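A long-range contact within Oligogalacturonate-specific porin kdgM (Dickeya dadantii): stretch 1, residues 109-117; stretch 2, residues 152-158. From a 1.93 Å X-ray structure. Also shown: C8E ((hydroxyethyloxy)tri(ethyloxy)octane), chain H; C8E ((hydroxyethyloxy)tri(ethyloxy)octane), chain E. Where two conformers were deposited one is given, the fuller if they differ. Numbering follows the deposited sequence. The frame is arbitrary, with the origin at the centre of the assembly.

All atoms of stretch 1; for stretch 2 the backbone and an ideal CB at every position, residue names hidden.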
ATOM      1  N   LEU A 109      -9.572  -2.029   6.735  1.00 22.40           N
ATOM      2  CA  LEU A 109     -10.312  -2.492   5.600  1.00 22.66           C
ATOM      3  C   LEU A 109     -10.443  -1.302   4.642  1.00 22.56           C
ATOM      4  O   LEU A 109     -10.731  -0.173   5.061  1.00 21.77           O
ATOM      5  CB  LEU A 109     -11.671  -3.050   6.014  1.00 23.51           C
ATOM      6  CG  LEU A 109     -12.506  -3.706   4.908  1.00 24.15           C
ATOM      7  CD1 LEU A 109     -11.829  -4.956   4.385  1.00 24.59           C
ATOM      8  CD2 LEU A 109     -13.923  -4.022   5.369  1.00 25.87           C
ATOM      9  N   ARG A 110     -10.156  -1.572   3.372  1.00 22.42           N
ATOM     10  CA  ARG A 110     -10.205  -0.543   2.327  1.00 22.26           C
ATOM     11  C   ARG A 110     -11.107  -0.994   1.209  1.00 22.51           C
ATOM     12  O   ARG A 110     -10.933  -2.088   0.701  1.00 22.27           O
ATOM     13  CB  ARG A 110      -8.800  -0.247   1.758  1.00 22.18           C
ATOM     14  CG  ARG A 110      -8.819   0.899   0.704  1.00 22.63           C
ATOM     15  CD  ARG A 110      -7.422   1.174   0.141  1.00 22.88           C
ATOM     16  NE  ARG A 110      -6.939  -0.035  -0.525  1.00 23.92           N
ATOM     17  CZ  ARG A 110      -5.708  -0.225  -0.973  1.00 24.33           C
ATOM     18  NH1 ARG A 110      -4.796   0.747  -0.885  1.00 24.47           N
ATOM     19  NH2 ARG A 110      -5.397  -1.399  -1.520  1.00 24.70           N
ATOM     20  N   TYR A 111     -12.054  -0.129   0.821  1.00 22.91           N
ATOM     21  CA  TYR A 111     -12.847  -0.287  -0.409  1.00 23.53           C
ATOM     22  C   TYR A 111     -12.337   0.712  -1.450  1.00 22.96           C
ATOM     23  O   TYR A 111     -12.283   1.909  -1.191  1.00 21.97           O
ATOM     24  CB  TYR A 111     -14.344  -0.074  -0.141  1.00 24.75           C
ATOM     25  CG  TYR A 111     -15.202  -0.063  -1.396  1.00 25.37           C
ATOM     26  CD1 TYR A 111     -15.306  -1.190  -2.212  1.00 25.85           C
ATOM     27  CD2 TYR A 111     -15.899   1.070  -1.761  1.00 25.96           C
ATOM     28  CE1 TYR A 111     -16.077  -1.165  -3.355  1.00 26.98           C
ATOM     29  CE2 TYR A 111     -16.669   1.106  -2.910  1.00 26.72           C
ATOM     30  CZ  TYR A 111     -16.762  -0.025  -3.688  1.00 27.05           C
ATOM     31  OH  TYR A 111     -17.527   0.061  -4.820  1.00 28.88           O
ATOM     32  N   ARG A 112     -11.907   0.187  -2.599  1.00 23.41           N
ATOM     33  CA  ARG A 112     -11.307   0.997  -3.647  0.50 23.60           C
ATOM     34  C   ARG A 112     -11.855   0.609  -5.021  1.00 24.11           C
ATOM     35  O   ARG A 112     -11.296  -0.278  -5.697  1.00 24.70           O
ATOM     36  CB  ARG A 112      -9.776   0.856  -3.606  0.50 23.49           C
ATOM     37  CG  ARG A 112      -9.013   1.724  -4.599  0.50 23.64           C
ATOM     38  CD  ARG A 112      -7.506   1.657  -4.390  0.50 23.71           C
ATOM     39  NE  ARG A 112      -6.932   0.362  -4.757  0.50 23.99           N
ATOM     40  CZ  ARG A 112      -5.629   0.097  -4.771  0.50 24.16           C
ATOM     41  NH1 ARG A 112      -4.755   1.035  -4.442  0.50 24.01           N
ATOM     42  NH2 ARG A 112      -5.191  -1.106  -5.121  0.50 24.37           N
ATOM     43  N   PRO A 113     -12.914   1.280  -5.470  1.00 24.90           N
ATOM     44  CA  PRO A 113     -13.352   0.986  -6.810  1.00 25.90           C
ATOM     45  C   PRO A 113     -12.300   1.486  -7.804  1.00 27.11           C
ATOM     46  O   PRO A 113     -11.446   2.304  -7.443  1.00 27.21           O
ATOM     47  CB  PRO A 113     -14.683   1.736  -6.936  1.00 26.52           C
ATOM     48  CG  PRO A 113     -14.654   2.779  -5.901  1.00 25.74           C
ATOM     49  CD  PRO A 113     -13.785   2.271  -4.799  1.00 24.98           C
ATOM     50  N   TYR A 114     -12.319   0.954  -9.019  1.00 28.93           N
ATOM     51  CA  TYR A 114     -11.434   1.452 -10.066  1.00 30.67           C
ATOM     52  C   TYR A 114     -12.268   1.736 -11.305  1.00 33.49           C
ATOM     53  O   TYR A 114     -13.186   1.003 -11.640  1.00 32.93           O
ATOM     54  CB  TYR A 114     -10.244   0.503 -10.352  1.00 31.07           C
ATOM     55  CG  TYR A 114     -10.574  -0.884 -10.859  1.00 31.93           C
ATOM     56  CD1 TYR A 114     -10.830  -1.114 -12.211  1.00 33.46           C
ATOM     57  CD2 TYR A 114     -10.586  -1.974  -9.994  1.00 32.66           C
ATOM     58  CE1 TYR A 114     -11.115  -2.390 -12.678  1.00 34.66           C
ATOM     59  CE2 TYR A 114     -10.884  -3.257 -10.443  1.00 33.36           C
ATOM     60  CZ  TYR A 114     -11.125  -3.464 -11.781  1.00 34.24           C
ATOM     61  OH  TYR A 114     -11.416  -4.733 -12.232  1.00 35.97           O
ATOM     62  N   PHE A 115     -11.990   2.874 -11.920  1.00 37.29           N
ATOM     63  CA  PHE A 115     -12.611   3.248 -13.187  1.00 40.87           C
ATOM     64  C   PHE A 115     -11.406   3.426 -14.107  1.00 43.78           C
ATOM     65  O   PHE A 115     -10.754   4.449 -14.052  1.00 41.46           O
ATOM     66  CB  PHE A 115     -13.457   4.525 -13.021  1.00 40.87           C
ATOM     67  CG  PHE A 115     -14.438   4.474 -11.871  1.00 40.45           C
ATOM     68  CD1 PHE A 115     -15.738   4.008 -12.059  1.00 41.02           C
ATOM     69  CD2 PHE A 115     -14.064   4.889 -10.592  1.00 39.27           C
ATOM     70  CE1 PHE A 115     -16.637   3.955 -11.007  1.00 41.26           C
ATOM     71  CE2 PHE A 115     -14.949   4.822  -9.535  1.00 39.30           C
ATOM     72  CZ  PHE A 115     -16.245   4.352  -9.735  1.00 40.78           C
ATOM     73  N   LYS A 116     -11.063   2.381 -14.878  1.00 50.20           N
ATOM     74  CA  LYS A 116      -9.798   2.336 -15.641  1.00 53.35           C
ATOM     75  C   LYS A 116      -9.895   2.160 -17.172  1.00 58.05           C
ATOM     76  O   LYS A 116     -10.824   1.542 -17.694  1.00 60.41           O
ATOM     77  CB  LYS A 116      -8.836   1.278 -15.050  1.00 55.19           C
ATOM     78  CG  LYS A 116      -8.822  -0.125 -15.653  1.00 57.71           C
ATOM     79  CD  LYS A 116      -7.460  -0.780 -15.397  1.00 58.84           C
ATOM     80  CE  LYS A 116      -7.512  -2.304 -15.431  1.00 59.86           C
ATOM     81  NZ  LYS A 116      -7.844  -2.922 -14.108  1.00 60.80           N
ATOM     82  N   ARG A 117      -8.899   2.717 -17.867  1.00 60.06           N
ATOM     83  CA  ARG A 117      -8.737   2.578 -19.317  1.00 61.63           C
ATOM     84  C   ARG A 117      -7.244   2.572 -19.682  1.00 63.07           C
ATOM     85  O   ARG A 117      -6.804   1.857 -20.587  1.00 66.71           O
ATOM     86  CB  ARG A 117      -9.481   3.701 -20.055  1.00 61.88           C
ATOM     87  CG  ARG A 117      -8.687   4.984 -20.329  1.00 61.65           C
ATOM     88  CD  ARG A 117      -8.380   5.796 -19.069  1.00 60.02           C
ATOM     89  NE  ARG A 117      -9.359   6.791 -18.585  1.00 59.34           N
ATOM     90  CZ  ARG A 117     -10.606   7.011 -19.022  1.00 57.29           C
ATOM     91  NH1 ARG A 117     -11.178   6.311 -19.995  1.00 56.93           N
ATOM     92  NH2 ARG A 117     -11.315   7.981 -18.452  1.00 55.78           N
ATOM     93  N   UNK A 152      -5.045  -9.387   2.775  1.00 23.01           N
ATOM     94  CA  UNK A 152      -5.905 -10.213   1.970  1.00 23.90           C
ATOM     95  C   UNK A 152      -6.589  -9.238   1.042  1.00 24.10           C
ATOM     96  O   UNK A 152      -7.102  -8.233   1.502  1.00 23.45           O
ATOM     97  CB  UNK A 152      -6.892 -11.035   2.802  1.00 23.90           C
ATOM     98  N   UNK A 153      -6.569  -9.514  -0.251  1.00 25.45           N
ATOM     99  CA  UNK A 153      -7.150  -8.612  -1.218  1.00 26.82           C
ATOM    100  C   UNK A 153      -8.069  -9.349  -2.166  1.00 27.53           C
ATOM    101  O   UNK A 153      -7.709 -10.386  -2.743  1.00 27.40           O
ATOM    102  CB  UNK A 153      -6.053  -7.887  -1.999  1.00 26.82           C
ATOM    103  N   UNK A 154      -9.276  -8.799  -2.311  1.00 28.01           N
ATOM    104  CA  UNK A 154     -10.279  -9.362  -3.167  1.00 29.66           C
ATOM    105  C   UNK A 154     -10.545  -8.361  -4.286  1.00 29.44           C
ATOM    106  O   UNK A 154     -10.918  -7.215  -4.024  1.00 27.66           O
ATOM    107  CB  UNK A 154     -11.552  -9.697  -2.388  1.00 29.66           C
ATOM    108  N   UNK A 155     -10.363  -8.805  -5.521  1.00 30.41           N
ATOM    109  CA  UNK A 155     -10.604  -7.947  -6.679  1.00 31.66           C
ATOM    110  C   UNK A 155     -11.704  -8.537  -7.530  1.00 33.21           C
ATOM    111  O   UNK A 155     -11.686  -9.729  -7.851  1.00 33.02           O
ATOM    112  CB  UNK A 155      -9.329  -7.764  -7.505  1.00 31.66           C
ATOM    113  N   UNK A 156     -12.643  -7.679  -7.918  1.00 33.53           N
ATOM    114  CA  UNK A 156     -13.743  -8.081  -8.757  1.00 36.44           C
ATOM    115  C   UNK A 156     -13.917  -7.084  -9.872  1.00 38.02           C
ATOM    116  O   UNK A 156     -14.010  -5.891  -9.615  1.00 36.17           O
ATOM    117  CB  UNK A 156     -15.032  -8.220  -7.945  1.00 36.44           C
ATOM    118  N   UNK A 157     -13.956  -7.583 -11.101  1.00 41.62           N
ATOM    119  CA  UNK A 157     -14.210  -6.751 -12.274  1.00 45.23           C
ATOM    120  C   UNK A 157     -15.692  -6.565 -12.551  1.00 49.64           C
ATOM    121  O   UNK A 157     -16.542  -7.348 -12.087  1.00 50.03           O
ATOM    122  CB  UNK A 157     -13.534  -7.362 -13.503  1.00 45.23           C
ATOM    123  N   UNK A 158     -16.000  -5.509 -13.298  1.00 53.99           N
ATOM    124  CA  UNK A 158     -17.300  -5.355 -13.958  1.00 58.23           C
ATOM    125  C   UNK A 158     -17.073  -5.035 -15.444  1.00 62.07           C
ATOM    126  O   UNK A 158     -17.139  -3.879 -15.861  1.00 65.17           O
ATOM    127  CB  UNK A 158     -18.128  -4.258 -13.285  1.00 58.23           C
TER
HETATM  128  C1  C8E H 307     -14.688   4.552  -2.516  1.00 53.60           C
HETATM  129  C2  C8E H 307     -15.762   5.590  -2.718  1.00 55.77           C
HETATM  130  C3  C8E H 307     -16.045   6.269  -1.388  1.00 55.74           C
HETATM  131  C4  C8E H 307     -14.817   6.997  -0.857  1.00 56.31           C
HETATM  132  C5  C8E H 307     -14.976   8.503  -0.897  1.00 58.51           C
HETATM  133  C6  C8E H 307     -14.628   9.018  -2.284  1.00 60.66           C
HETATM  134  C7  C8E H 307     -13.259   9.678  -2.327  1.00 63.39           C
HETATM  135  C8  C8E H 307     -13.064  10.456  -3.627  1.00 66.74           C
HETATM  136  O9  C8E H 307     -13.462  11.818  -3.449  1.00 72.38           O
HETATM  137  C10 C8E H 307     -13.358  12.608  -4.640  1.00 70.27           C
HETATM  138  C11 C8E H 307     -12.900  14.021  -4.275  1.00 71.30           C
HETATM  139  O12 C8E H 307     -11.507  14.207  -4.519  1.00 72.87           O
HETATM  140  C13 C8E H 307     -10.898  15.254  -3.755  1.00 73.26           C
HETATM  141  C14 C8E H 307     -10.387  14.714  -2.417  1.00 74.48           C
HETATM  142  O15 C8E H 307      -9.023  15.077  -2.156  1.00 75.93           O
HETATM  143  C16 C8E H 307      -8.734  15.452  -0.796  1.00 73.99           C
HETATM  144  C17 C8E H 307      -8.546  14.255   0.128  1.00 69.22           C
HETATM  145  O18 C8E H 307      -9.786  13.926   0.769  1.00 67.31           O
HETATM  146  C19 C8E H 307     -10.372  12.711   0.307  1.00 67.19           C
HETATM  147  C20 C8E H 307     -11.841  12.918  -0.034  1.00 69.25           C
HETATM  148  O21 C8E H 307     -12.151  12.354  -1.312  1.00 72.65           O
HETATM  149  C1  C8E E 304     -14.192   0.699   7.514  1.00 62.96           C
HETATM  150  C2  C8E E 304     -15.083   1.491   6.577  1.00 65.05           C
HETATM  151  C3  C8E E 304     -14.639   1.389   5.122  1.00 63.15           C
HETATM  152  C4  C8E E 304     -14.646  -0.050   4.626  1.00 62.11           C
HETATM  153  C5  C8E E 304     -15.449  -0.233   3.342  1.00 61.39           C
HETATM  154  C6  C8E E 304     -16.953  -0.038   3.573  1.00 61.04           C
HETATM  155  C7  C8E E 304     -17.889  -0.984   2.803  1.00 61.66           C
HETATM  156  C8  C8E E 304     -17.255  -2.203   2.130  1.00 60.83           C
HETATM  157  O9  C8E E 304     -18.226  -2.962   1.401  1.00 63.50           O
HETATM  158  C10 C8E E 304     -17.705  -4.152   0.797  1.00 67.06           C
HETATM  159  C11 C8E E 304     -18.224  -4.343  -0.624  1.00 70.10           C
HETATM  160  O12 C8E E 304     -18.296  -5.746  -0.930  1.00 77.29           O
HETATM  161  C13 C8E E 304     -19.554  -6.337  -0.570  1.00 84.43           C
HETATM  162  C14 C8E E 304     -19.420  -7.816  -0.197  1.00 88.00           C
HETATM  163  O15 C8E E 304     -18.289  -8.050   0.659  1.00 87.76           O
HETATM  164  C16 C8E E 304     -17.591  -9.248   0.301  1.00 86.01           C
HETATM  165  C17 C8E E 304     -16.483  -9.583   1.304  1.00 84.51           C
HETATM  166  O18 C8E E 304     -15.513 -10.454   0.705  1.00 80.86           O
HETATM  167  C19 C8E E 304     -16.008 -11.763   0.399  1.00 81.61           C
HETATM  168  C20 C8E E 304     -16.290 -11.881  -1.100  1.00 80.41           C
HETATM  169  O21 C8E E 304     -17.646 -12.263  -1.373  1.00 79.45           O

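Most of stretch 2 is a strand (152-157) whose N-to-C direction lies 35° from that of the strand in stretch 1. The axes come no closer than 9.0 Å, so the strands meet through side chains, and Tyr-114 also reaches the backbone of positions 156 and 157. No hydrogen bond joins the two stretches.

Position 152 has the extended backbone of a strand, with phi/psi of -116/129. Nothing of stretch 1 lies near its ideal CB, and many residues would suit. The residue is Leu-152, which makes no contact with stretch 1.

Position 153 sits across from Arg-110, with CA atoms 9.3 Å apart. Its CA-to-CB bond points sideways, so a short side chain would not reach. The guanidinium groups of Arg-110 and Arg-112 both extend to this side. A long acidic residue would suit best; a long polar one such as Gln could also serve. The residue is Glu-153. Chi1 and chi2 are both t, which carries the carboxylate toward the arginines. Glu-153 OE1 lies 3.7 Å from NH2 of Arg-110, near the guanidinium plane, in a long salt bridge.

Position 154 is beyond reach of stretch 1. The ether head of a C8E molecule, chain E, lies on this side, so an aromatic or a polar residue could sit beside it, and many others would do. The residue is Tyr-154, and C20 of that C8E lies over one face of its ring, 3.7 Å from Tyr-154 CE1.

Position 155 again points sideways, with nothing of stretch 1 within 5.5 Å of its ideal CB. Farther out lie the Tyr-114 ring and the Lys-116 amine. A long chain could pack on the ring; an acidic end could also answer the lysine. The residue is Lys-155, extended with all four chi angles t. Lys-155 CE is 3.6 Å from CE2 of Tyr-114, an aliphatic contact with the ring. Lys-155 NZ is 4.0 Å from NZ of Lys-116, so two like charges sit close together.

Position 156 points sideways, and many residues would fit. The residue is Lys-156, whose side chain leads away. Lys-156 O is 3.9 Å from OH of Tyr-114.

Position 157 faces the tip of Tyr-114. An ideal CB would be 3.6 Å from the OH of Tyr-114, and there is room for it. Small residues would suit, and phi/psi of -86/159 does not require glycine. The residue is Gly-157, whose CA lies 3.4 Å from OH of Tyr-114.

Position 158 follows the strand, and many residues would do. The residue is Thr-158, which makes no contact.

Stretch 2 (152-158) LEYKKGT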
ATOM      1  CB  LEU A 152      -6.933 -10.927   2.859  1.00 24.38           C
ATOM      2  CG  LEU A 152      -8.034 -11.751   2.197  1.00 25.31           C
ATOM      3  CD1 LEU A 152      -7.543 -12.816   1.237  1.00 25.75           C
ATOM      4  CD2 LEU A 152      -8.883 -12.433   3.267  1.00 25.85           C
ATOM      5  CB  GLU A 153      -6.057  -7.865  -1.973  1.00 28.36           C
ATOM      6  CG  GLU A 153      -6.595  -6.775  -2.863  1.00 30.70           C
ATOM      7  CD  GLU A 153      -5.527  -5.777  -3.283  1.00 33.90           C
ATOM      8  OE1 GLU A 153      -5.075  -4.980  -2.410  1.00 37.33           O
ATOM      9  OE2 GLU A 153      -5.143  -5.792  -4.477  1.00 34.64           O
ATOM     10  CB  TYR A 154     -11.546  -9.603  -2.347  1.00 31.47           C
ATOM     11  CG  TYR A 154     -12.749 -10.036  -3.129  1.00 33.93           C
ATOM     12  CD1 TYR A 154     -12.974 -11.393  -3.421  1.00 35.87           C
ATOM     13  CD2 TYR A 154     -13.701  -9.108  -3.536  1.00 35.23           C
ATOM     14  CE1 TYR A 154     -14.108 -11.792  -4.128  1.00 37.84           C
ATOM     15  CE2 TYR A 154     -14.823  -9.498  -4.246  1.00 36.91           C
ATOM     16  CZ  TYR A 154     -15.030 -10.835  -4.537  1.00 38.08           C
ATOM     17  OH  TYR A 154     -16.175 -11.189  -5.239  1.00 41.14           O
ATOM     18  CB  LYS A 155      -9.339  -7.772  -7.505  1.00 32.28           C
ATOM     19  CG  LYS A 155      -9.446  -6.727  -8.613  1.00 33.37           C
ATOM     20  CD  LYS A 155      -8.158  -6.666  -9.418  1.00 34.74           C
ATOM     21  CE  LYS A 155      -8.277  -5.717 -10.590  1.00 35.79           C
ATOM     22  NZ  LYS A 155      -6.937  -5.450 -11.181  1.00 37.18           N
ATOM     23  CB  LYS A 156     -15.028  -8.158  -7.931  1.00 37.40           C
ATOM     24  CG  LYS A 156     -16.260  -8.458  -8.768  1.00 39.51           C
ATOM     25  CD  LYS A 156     -17.156  -9.491  -8.106  1.00 40.86           C
ATOM     26  CE  LYS A 156     -18.518  -9.537  -8.782  1.00 42.79           C
ATOM     27  NZ  LYS A 156     -19.370 -10.640  -8.248  1.00 45.42           N
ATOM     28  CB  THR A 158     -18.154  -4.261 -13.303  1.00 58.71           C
ATOM     29  OG1 THR A 158     -18.133  -4.415 -11.875  1.00 59.20           O
ATOM     30  CG2 THR A 158     -19.594  -4.337 -13.824  1.00 58.63           C
TER
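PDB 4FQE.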